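Amide synthase (Vibrio cholerae, PDB 1L5A) is a nonribosomal peptide synthetase condensation enzyme of vibriobactin biosynthesis that probably joins its substrates through an amide bond. Local coordinates at residues W255-V267 and I302-E314. Residues are numbered along the deposited sequence; the frame is centred on the assembly and turned at random.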
ATOM      1  N   TRP A 255       2.182  11.594 -29.343  1.00 38.81           N
ATOM      2  CA  TRP A 255       2.857  10.970 -28.222  1.00 33.31           C
ATOM      3  C   TRP A 255       4.311  11.357 -27.970  1.00 39.81           C
ATOM      4  O   TRP A 255       5.055  11.671 -28.903  1.00 43.39           O
ATOM      5  CB  TRP A 255       2.775   9.470 -28.376  1.00 28.66           C
ATOM      6  CG  TRP A 255       1.378   8.947 -28.469  1.00 40.45           C
ATOM      7  CD1 TRP A 255       0.693   8.613 -29.603  1.00 37.58           C
ATOM      8  CD2 TRP A 255       0.535   8.586 -27.369  1.00 40.21           C
ATOM      9  NE1 TRP A 255      -0.518   8.046 -29.274  1.00 35.87           N
ATOM     10  CE2 TRP A 255      -0.639   8.020 -27.909  1.00 38.50           C
ATOM     11  CE3 TRP A 255       0.663   8.683 -25.975  1.00 38.45           C
ATOM     12  CZ2 TRP A 255      -1.677   7.545 -27.104  1.00 43.06           C
ATOM     13  CZ3 TRP A 255      -0.366   8.214 -25.176  1.00 44.79           C
ATOM     14  CH2 TRP A 255      -1.522   7.649 -25.744  1.00 44.70           C
ATOM     15  N   LEU A 256       4.695  11.343 -26.690  1.00 38.88           N
ATOM     16  CA  LEU A 256       6.070  11.610 -26.255  1.00 31.86           C
ATOM     17  C   LEU A 256       6.402  10.406 -25.389  1.00 31.46           C
ATOM     18  O   LEU A 256       5.707  10.161 -24.418  1.00 36.63           O
ATOM     19  CB  LEU A 256       6.160  12.850 -25.381  1.00 27.49           C
ATOM     20  CG  LEU A 256       7.428  13.710 -25.490  1.00 37.42           C
ATOM     21  CD1 LEU A 256       7.634  14.438 -24.165  1.00 30.20           C
ATOM     22  CD2 LEU A 256       8.653  12.876 -25.841  1.00 22.40           C
ATOM     23  N   TRP A 257       7.444   9.649 -25.724  1.00 33.96           N
ATOM     24  CA  TRP A 257       7.789   8.484 -24.930  1.00 27.99           C
ATOM     25  C   TRP A 257       8.782   8.829 -23.845  1.00 36.24           C
ATOM     26  O   TRP A 257       9.694   9.633 -24.058  1.00 38.53           O
ATOM     27  CB  TRP A 257       8.340   7.368 -25.805  1.00 34.84           C
ATOM     28  CG  TRP A 257       7.315   6.740 -26.710  1.00 33.30           C
ATOM     29  CD1 TRP A 257       6.854   7.232 -27.898  1.00 29.88           C
ATOM     30  CD2 TRP A 257       6.620   5.506 -26.489  1.00 34.83           C
ATOM     31  NE1 TRP A 257       5.916   6.378 -28.431  1.00 27.35           N
ATOM     32  CE2 TRP A 257       5.752   5.312 -27.590  1.00 29.62           C
ATOM     33  CE3 TRP A 257       6.645   4.543 -25.467  1.00 31.53           C
ATOM     34  CZ2 TRP A 257       4.917   4.194 -27.703  1.00 33.10           C
ATOM     35  CZ3 TRP A 257       5.813   3.423 -25.580  1.00 36.74           C
ATOM     36  CH2 TRP A 257       4.962   3.260 -26.691  1.00 37.11           C
ATOM     37  N   LEU A 258       8.577   8.206 -22.681  1.00 37.73           N
ATOM     38  CA  LEU A 258       9.386   8.404 -21.478  1.00 35.22           C
ATOM     39  C   LEU A 258       9.896   7.111 -20.893  1.00 32.96           C
ATOM     40  O   LEU A 258       9.327   6.037 -21.117  1.00 35.71           O
ATOM     41  CB  LEU A 258       8.557   8.996 -20.347  1.00 40.21           C
ATOM     42  CG  LEU A 258       7.848  10.312 -20.477  1.00 50.93           C
ATOM     43  CD1 LEU A 258       6.969  10.494 -19.269  1.00 49.27           C
ATOM     44  CD2 LEU A 258       8.878  11.417 -20.581  1.00 53.00           C
ATOM     45  N   PRO A 259      10.980   7.202 -20.119  1.00 27.52           N
ATOM     46  CA  PRO A 259      11.473   5.976 -19.513  1.00 28.71           C
ATOM     47  C   PRO A 259      11.100   6.098 -18.029  1.00 31.08           C
ATOM     48  O   PRO A 259      11.490   7.074 -17.375  1.00 36.28           O
ATOM     49  CB  PRO A 259      12.987   6.052 -19.753  1.00 20.32           C
ATOM     50  CG  PRO A 259      13.270   7.484 -19.571  1.00 19.35           C
ATOM     51  CD  PRO A 259      12.052   8.214 -20.194  1.00 21.79           C
ATOM     52  N   PHE A 260      10.289   5.175 -17.517  1.00 24.93           N
ATOM     53  CA  PHE A 260       9.972   5.191 -16.085  1.00 24.84           C
ATOM     54  C   PHE A 260      10.943   4.175 -15.439  1.00 29.23           C
ATOM     55  O   PHE A 260      10.895   2.966 -15.736  1.00 26.35           O
ATOM     56  CB  PHE A 260       8.526   4.780 -15.819  1.00 28.71           C
ATOM     57  CG  PHE A 260       8.242   4.510 -14.367  1.00 35.58           C
ATOM     58  CD1 PHE A 260       8.620   5.436 -13.389  1.00 35.16           C
ATOM     59  CD2 PHE A 260       7.668   3.305 -13.965  1.00 28.76           C
ATOM     60  CE1 PHE A 260       8.435   5.166 -12.039  1.00 31.72           C
ATOM     61  CE2 PHE A 260       7.478   3.022 -12.609  1.00 28.67           C
ATOM     62  CZ  PHE A 260       7.863   3.955 -11.648  1.00 34.87           C
ATOM     63  N   MET A 261      11.835   4.667 -14.582  1.00 28.00           N
ATOM     64  CA  MET A 261      12.848   3.817 -13.949  1.00 28.17           C
ATOM     65  C   MET A 261      12.276   2.547 -13.297  1.00 31.30           C
ATOM     66  O   MET A 261      12.898   1.472 -13.342  1.00 30.87           O
ATOM     67  CB  MET A 261      13.636   4.627 -12.911  1.00 34.87           C
ATOM     68  CG  MET A 261      14.320   5.865 -13.461  1.00 36.14           C
ATOM     69  SD  MET A 261      15.263   5.472 -14.950  1.00 45.74           S
ATOM     70  CE  MET A 261      14.519   6.534 -16.180  1.00 48.95           C
ATOM     71  N   ASN A 262      11.099   2.674 -12.684  1.00 28.55           N
ATOM     72  CA  ASN A 262      10.468   1.534 -12.048  1.00 24.95           C
ATOM     73  C   ASN A 262      11.271   1.092 -10.797  1.00 28.86           C
ATOM     74  O   ASN A 262      11.320  -0.087 -10.465  1.00 28.54           O
ATOM     75  CB  ASN A 262      10.364   0.414 -13.080  1.00 18.22           C
ATOM     76  CG  ASN A 262       9.134  -0.437 -12.892  1.00 34.52           C
ATOM     77  OD1 ASN A 262       8.077   0.043 -12.500  1.00 32.26           O
ATOM     78  ND2 ASN A 262       9.264  -1.719 -13.185  1.00 51.15           N
ATOM     79  N   ARG A 263      11.893   2.061 -10.125  1.00 28.11           N
ATOM     80  CA  ARG A 263      12.683   1.837  -8.909  1.00 36.81           C
ATOM     81  C   ARG A 263      11.917   2.430  -7.727  1.00 39.20           C
ATOM     82  O   ARG A 263      12.161   2.089  -6.576  1.00 34.06           O
ATOM     83  CB  ARG A 263      14.034   2.561  -8.979  1.00 36.97           C
ATOM     84  CG  ARG A 263      14.900   2.223 -10.178  1.00 37.13           C
ATOM     85  CD  ARG A 263      15.664   0.962  -9.954  1.00 25.40           C
ATOM     86  NE  ARG A 263      16.334   0.532 -11.171  1.00 34.03           N
ATOM     87  CZ  ARG A 263      17.253  -0.427 -11.218  1.00 34.15           C
ATOM     88  NH1 ARG A 263      17.630  -1.052 -10.102  1.00 31.17           N
ATOM     89  NH2 ARG A 263      17.758  -0.803 -12.387  1.00 24.79           N
ATOM     90  N   TRP A 264      11.002   3.342  -8.037  1.00 43.31           N
ATOM     91  CA  TRP A 264      10.186   4.033  -7.045  1.00 39.15           C
ATOM     92  C   TRP A 264       9.409   3.113  -6.109  1.00 35.24           C
ATOM     93  O   TRP A 264       8.620   2.276  -6.546  1.00 31.27           O
ATOM     94  CB  TRP A 264       9.234   4.979  -7.764  1.00 45.05           C
ATOM     95  CG  TRP A 264       8.379   5.776  -6.856  1.00 46.79           C
ATOM     96  CD1 TRP A 264       8.688   6.209  -5.601  1.00 41.90           C
ATOM     97  CD2 TRP A 264       7.071   6.271  -7.146  1.00 50.73           C
ATOM     98  NE1 TRP A 264       7.650   6.946  -5.085  1.00 44.36           N
ATOM     99  CE2 TRP A 264       6.641   7.002  -6.011  1.00 49.09           C
ATOM    100  CE3 TRP A 264       6.215   6.169  -8.254  1.00 43.77           C
ATOM    101  CZ2 TRP A 264       5.390   7.628  -5.950  1.00 45.08           C
ATOM    102  CZ3 TRP A 264       4.973   6.789  -8.194  1.00 50.32           C
ATOM    103  CH2 TRP A 264       4.571   7.511  -7.046  1.00 49.33           C
ATOM    104  N   GLY A 265       9.651   3.269  -4.809  1.00 29.28           N
ATOM    105  CA  GLY A 265       8.977   2.444  -3.825  1.00 18.98           C
ATOM    106  C   GLY A 265       9.260   0.957  -3.907  1.00 25.60           C
ATOM    107  O   GLY A 265       8.561   0.173  -3.282  1.00 26.12           O
ATOM    108  N   SER A 266      10.301   0.556  -4.634  1.00 28.16           N
ATOM    109  CA  SER A 266      10.603  -0.864  -4.787  1.00 29.00           C
ATOM    110  C   SER A 266      11.983  -1.289  -4.304  1.00 32.35           C
ATOM    111  O   SER A 266      12.916  -0.488  -4.210  1.00 26.52           O
ATOM    112  CB  SER A 266      10.457  -1.262  -6.259  1.00 29.94           C
ATOM    113  OG  SER A 266      11.020  -2.538  -6.510  1.00 27.51           O
ATOM    114  N   VAL A 267      12.117  -2.574  -4.020  1.00 28.83           N
ATOM    115  CA  VAL A 267      13.399  -3.079  -3.568  1.00 29.95           C
ATOM    116  C   VAL A 267      14.410  -2.960  -4.711  1.00 31.56           C
ATOM    117  O   VAL A 267      15.616  -3.067  -4.510  1.00 37.47           O
ATOM    118  CB  VAL A 267      13.260  -4.535  -3.095  1.00 28.27           C
ATOM    119  CG1 VAL A 267      13.046  -5.456  -4.285  1.00 25.65           C
ATOM    120  CG2 VAL A 267      14.466  -4.917  -2.257  1.00 19.75           C
ATOM    121  N   ILE A 302       1.941  12.899 -16.179  1.00 35.98           N
ATOM    122  CA  ILE A 302       3.188  12.166 -16.070  1.00 38.42           C
ATOM    123  C   ILE A 302       3.153  11.285 -14.836  1.00 41.37           C
ATOM    124  O   ILE A 302       3.436  10.081 -14.912  1.00 44.93           O
ATOM    125  CB  ILE A 302       4.393  13.113 -15.985  1.00 36.18           C
ATOM    126  CG1 ILE A 302       4.579  13.832 -17.331  1.00 30.22           C
ATOM    127  CG2 ILE A 302       5.642  12.320 -15.623  1.00 24.22           C
ATOM    128  CD1 ILE A 302       5.531  15.006 -17.289  1.00 26.05           C
ATOM    129  N   ARG A 303       2.787  11.886 -13.704  1.00 40.72           N
ATOM    130  CA  ARG A 303       2.708  11.154 -12.436  1.00 41.54           C
ATOM    131  C   ARG A 303       1.837   9.910 -12.581  1.00 42.22           C
ATOM    132  O   ARG A 303       2.158   8.814 -12.097  1.00 41.12           O
ATOM    133  CB  ARG A 303       2.089  12.025 -11.362  1.00 36.78           C
ATOM    134  CG  ARG A 303       2.104  11.365 -10.017  1.00 30.07           C
ATOM    135  CD  ARG A 303       3.362  11.808  -9.336  1.00 38.99           C
ATOM    136  NE  ARG A 303       4.289  10.723  -9.075  1.00 37.10           N
ATOM    137  CZ  ARG A 303       5.597  10.912  -8.941  1.00 43.93           C
ATOM    138  NH1 ARG A 303       6.104  12.141  -9.045  1.00 34.82           N
ATOM    139  NH2 ARG A 303       6.398   9.878  -8.727  1.00 46.78           N
ATOM    140  N   SER A 304       0.706  10.114 -13.237  1.00 38.24           N
ATOM    141  CA  SER A 304      -0.227   9.047 -13.479  1.00 39.20           C
ATOM    142  C   SER A 304       0.496   7.908 -14.203  1.00 42.85           C
ATOM    143  O   SER A 304       0.211   6.742 -13.949  1.00 41.62           O
ATOM    144  CB  SER A 304      -1.384   9.582 -14.318  1.00 34.37           C
ATOM    145  OG  SER A 304      -2.292   8.556 -14.631  1.00 49.52           O
ATOM    146  N   LEU A 305       1.429   8.240 -15.099  1.00 40.56           N
ATOM    147  CA  LEU A 305       2.161   7.203 -15.824  1.00 40.81           C
ATOM    148  C   LEU A 305       3.014   6.391 -14.839  1.00 36.28           C
ATOM    149  O   LEU A 305       3.044   5.165 -14.880  1.00 26.57           O
ATOM    150  CB  LEU A 305       3.059   7.815 -16.906  1.00 39.26           C
ATOM    151  CG  LEU A 305       2.428   8.571 -18.080  1.00 46.44           C
ATOM    152  CD1 LEU A 305       3.542   9.016 -18.998  1.00 46.00           C
ATOM    153  CD2 LEU A 305       1.436   7.696 -18.864  1.00 43.11           C
ATOM    154  N   TYR A 306       3.707   7.083 -13.951  1.00 32.11           N
ATOM    155  CA  TYR A 306       4.541   6.400 -12.963  1.00 38.59           C
ATOM    156  C   TYR A 306       3.728   5.462 -12.055  1.00 35.93           C
ATOM    157  O   TYR A 306       4.177   4.363 -11.745  1.00 32.17           O
ATOM    158  CB  TYR A 306       5.278   7.430 -12.103  1.00 38.03           C
ATOM    159  CG  TYR A 306       6.153   8.376 -12.888  1.00 37.13           C
ATOM    160  CD1 TYR A 306       6.523   9.613 -12.350  1.00 37.27           C
ATOM    161  CD2 TYR A 306       6.677   8.010 -14.135  1.00 36.11           C
ATOM    162  CE1 TYR A 306       7.402  10.464 -13.024  1.00 31.20           C
ATOM    163  CE2 TYR A 306       7.565   8.856 -14.822  1.00 36.92           C
ATOM    164  CZ  TYR A 306       7.923  10.078 -14.258  1.00 36.39           C
ATOM    165  OH  TYR A 306       8.804  10.907 -14.906  1.00 34.42           O
ATOM    166  N   LEU A 307       2.542   5.895 -11.632  1.00 34.38           N
ATOM    167  CA  LEU A 307       1.707   5.071 -10.760  1.00 35.76           C
ATOM    168  C   LEU A 307       1.268   3.745 -11.391  1.00 35.30           C
ATOM    169  O   LEU A 307       1.084   2.749 -10.688  1.00 35.67           O
ATOM    170  CB  LEU A 307       0.481   5.869 -10.293  1.00 35.48           C
ATOM    171  CG  LEU A 307       0.842   7.028  -9.350  1.00 40.13           C
ATOM    172  CD1 LEU A 307      -0.271   8.055  -9.323  1.00 33.02           C
ATOM    173  CD2 LEU A 307       1.128   6.492  -7.948  1.00 33.34           C
ATOM    174  N   HIS A 308       1.103   3.721 -12.709  1.00 30.58           N
ATOM    175  CA  HIS A 308       0.700   2.487 -13.375  1.00 29.75           C
ATOM    176  C   HIS A 308       1.896   1.963 -14.165  1.00 34.47           C
ATOM    177  O   HIS A 308       1.785   0.982 -14.914  1.00 32.62           O
ATOM    178  CB  HIS A 308      -0.494   2.747 -14.306  1.00 37.98           C
ATOM    179  CG  HIS A 308      -1.677   3.357 -13.612  1.00 42.47           C
ATOM    180  ND1 HIS A 308      -1.809   4.717 -13.416  1.00 41.55           N
ATOM    181  CD2 HIS A 308      -2.747   2.786 -13.006  1.00 41.95           C
ATOM    182  CE1 HIS A 308      -2.902   4.958 -12.718  1.00 37.29           C
ATOM    183  NE2 HIS A 308      -3.491   3.804 -12.455  1.00 43.07           N
ATOM    184  N   GLY A 309       3.046   2.609 -13.940  1.00 28.13           N
ATOM    185  CA  GLY A 309       4.287   2.288 -14.622  1.00 27.29           C
ATOM    186  C   GLY A 309       4.960   0.926 -14.517  1.00 31.80           C
ATOM    187  O   GLY A 309       5.830   0.611 -15.328  1.00 34.51           O
ATOM    188  N   ARG A 310       4.575   0.113 -13.546  1.00 31.66           N
ATOM    189  CA  ARG A 310       5.193  -1.187 -13.361  1.00 28.56           C
ATOM    190  C   ARG A 310       4.615  -2.197 -14.335  1.00 36.73           C
ATOM    191  O   ARG A 310       5.131  -3.327 -14.461  1.00 35.84           O
ATOM    192  CB  ARG A 310       4.987  -1.650 -11.910  1.00 30.85           C
ATOM    193  CG  ARG A 310       5.689  -2.929 -11.542  1.00 29.71           C
ATOM    194  CD  ARG A 310       5.808  -3.096 -10.043  1.00 29.37           C
ATOM    195  NE  ARG A 310       6.745  -4.169  -9.707  1.00 27.76           N
ATOM    196  CZ  ARG A 310       7.380  -4.271  -8.542  1.00 27.97           C
ATOM    197  NH1 ARG A 310       7.184  -3.364  -7.590  1.00 27.91           N
ATOM    198  NH2 ARG A 310       8.212  -5.274  -8.326  1.00 26.89           N
ATOM    199  N   TYR A 311       3.541  -1.802 -15.025  1.00 36.10           N
ATOM    200  CA  TYR A 311       2.910  -2.691 -16.015  1.00 30.60           C
ATOM    201  C   TYR A 311       3.799  -2.584 -17.265  1.00 27.26           C
ATOM    202  O   TYR A 311       4.011  -1.507 -17.819  1.00 25.50           O
ATOM    203  CB  TYR A 311       1.464  -2.232 -16.308  1.00 33.30           C
ATOM    204  CG  TYR A 311       0.560  -3.297 -16.916  1.00 27.06           C
ATOM    205  CD1 TYR A 311       0.064  -4.352 -16.147  1.00 23.82           C
ATOM    206  CD2 TYR A 311       0.220  -3.255 -18.269  1.00 28.41           C
ATOM    207  CE1 TYR A 311      -0.747  -5.339 -16.712  1.00 26.16           C
ATOM    208  CE2 TYR A 311      -0.580  -4.226 -18.845  1.00 31.36           C
ATOM    209  CZ  TYR A 311      -1.064  -5.269 -18.070  1.00 39.31           C
ATOM    210  OH  TYR A 311      -1.840  -6.239 -18.673  1.00 44.31           O
ATOM    211  N   ARG A 312       4.363  -3.705 -17.672  1.00 31.84           N
ATOM    212  CA  ARG A 312       5.257  -3.738 -18.825  1.00 33.41           C
ATOM    213  C   ARG A 312       4.637  -3.326 -20.165  1.00 33.92           C
ATOM    214  O   ARG A 312       3.560  -3.798 -20.557  1.00 27.26           O
ATOM    215  CB  ARG A 312       5.863  -5.138 -18.938  1.00 34.99           C
ATOM    216  CG  ARG A 312       6.928  -5.435 -17.885  1.00 23.81           C
ATOM    217  CD  ARG A 312       8.272  -5.180 -18.498  1.00 33.85           C
ATOM    218  NE  ARG A 312       9.007  -4.083 -17.890  1.00 32.70           N
ATOM    219  CZ  ARG A 312       9.791  -3.260 -18.577  1.00 35.95           C
ATOM    220  NH1 ARG A 312       9.927  -3.409 -19.886  1.00 24.07           N
ATOM    221  NH2 ARG A 312      10.439  -2.294 -17.954  1.00 35.28           N
ATOM    222  N   ILE A 313       5.339  -2.445 -20.868  1.00 33.77           N
ATOM    223  CA  ILE A 313       4.880  -1.980 -22.165  1.00 32.54           C
ATOM    224  C   ILE A 313       4.774  -3.174 -23.117  1.00 32.46           C
ATOM    225  O   ILE A 313       3.924  -3.196 -24.003  1.00 35.61           O
ATOM    226  CB  ILE A 313       5.849  -0.919 -22.752  1.00 36.34           C
ATOM    227  CG1 ILE A 313       5.264  -0.331 -24.040  1.00 30.10           C
ATOM    228  CG2 ILE A 313       7.220  -1.543 -23.026  1.00 34.91           C
ATOM    229  CD1 ILE A 313       4.127   0.642 -23.821  1.00 28.62           C
ATOM    230  N   GLU A 314       5.630  -4.174 -22.934  1.00 27.94           N
ATOM    231  CA  GLU A 314       5.578  -5.352 -23.790  1.00 28.21           C
ATOM    232  C   GLU A 314       4.231  -5.995 -23.587  1.00 33.31           C
ATOM    233  O   GLU A 314       3.622  -6.506 -24.532  1.00 38.78           O
ATOM    234  CB  GLU A 314       6.675  -6.367 -23.431  1.00 26.23           C
ATOM    235  CG  GLU A 314       8.111  -5.903 -23.696  1.00 26.41           C
ATOM    236  CD  GLU A 314       8.655  -4.981 -22.614  1.00 33.83           C
ATOM    237  OE1 GLU A 314       7.995  -4.859 -21.557  1.00 37.38           O
ATOM    238  OE2 GLU A 314       9.752  -4.398 -22.810  1.00 33.50           O
TER
HETATM  239  O   HOH W   1      10.253  -3.598 -15.396  1.00 26.55           O
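F260 lies against the end of helix 291-307, with Y306 CA centred over one face of its ring, a CH-pi contact 4.1 Å from the centroid. This is strand-on-helix packing inside the condensation domain fold: strand 255-260 and the loop after it meet the helix and the turn that links it to helix 313-319. The F260 and Y306 rings are near parallel, 25° apart, but slid so far that they barely overlap. With F260 CG anti to the backbone N (chi1 168°), the ring lies flat under Y306 CA, and N262 N sits over its other face. F260 CD2 lies 3.5 Å from G309 O, which is in the plane of the ring. N262 OD1 packs on the R310 backbone, 3.3 Å from R310 CA. Farther along the loop, R303 bends at chi2 and chi3, which brings NH2 over the face of the W264 six-membered ring, toward its rim. In this cation-pi contact R303 CZ is 4.4 Å from the centroid of that W264 ring, and the two planes are 71° apart. Toward the start of the strand, L258 CD1 meets L305 CD1.

The second shell fixes the polar ends. Y306 OH hydrogen-bonds to D236 OD1, and R310 forms salt bridges with E167 and E168. W264 NE1 donates to the backbone O of T173 of the second subunit, whose W178 meets W264, R303 and L307. One water accepts from R312 NE at 2.8 Å and, weakly, from N262 ND2 at 3.1 Å.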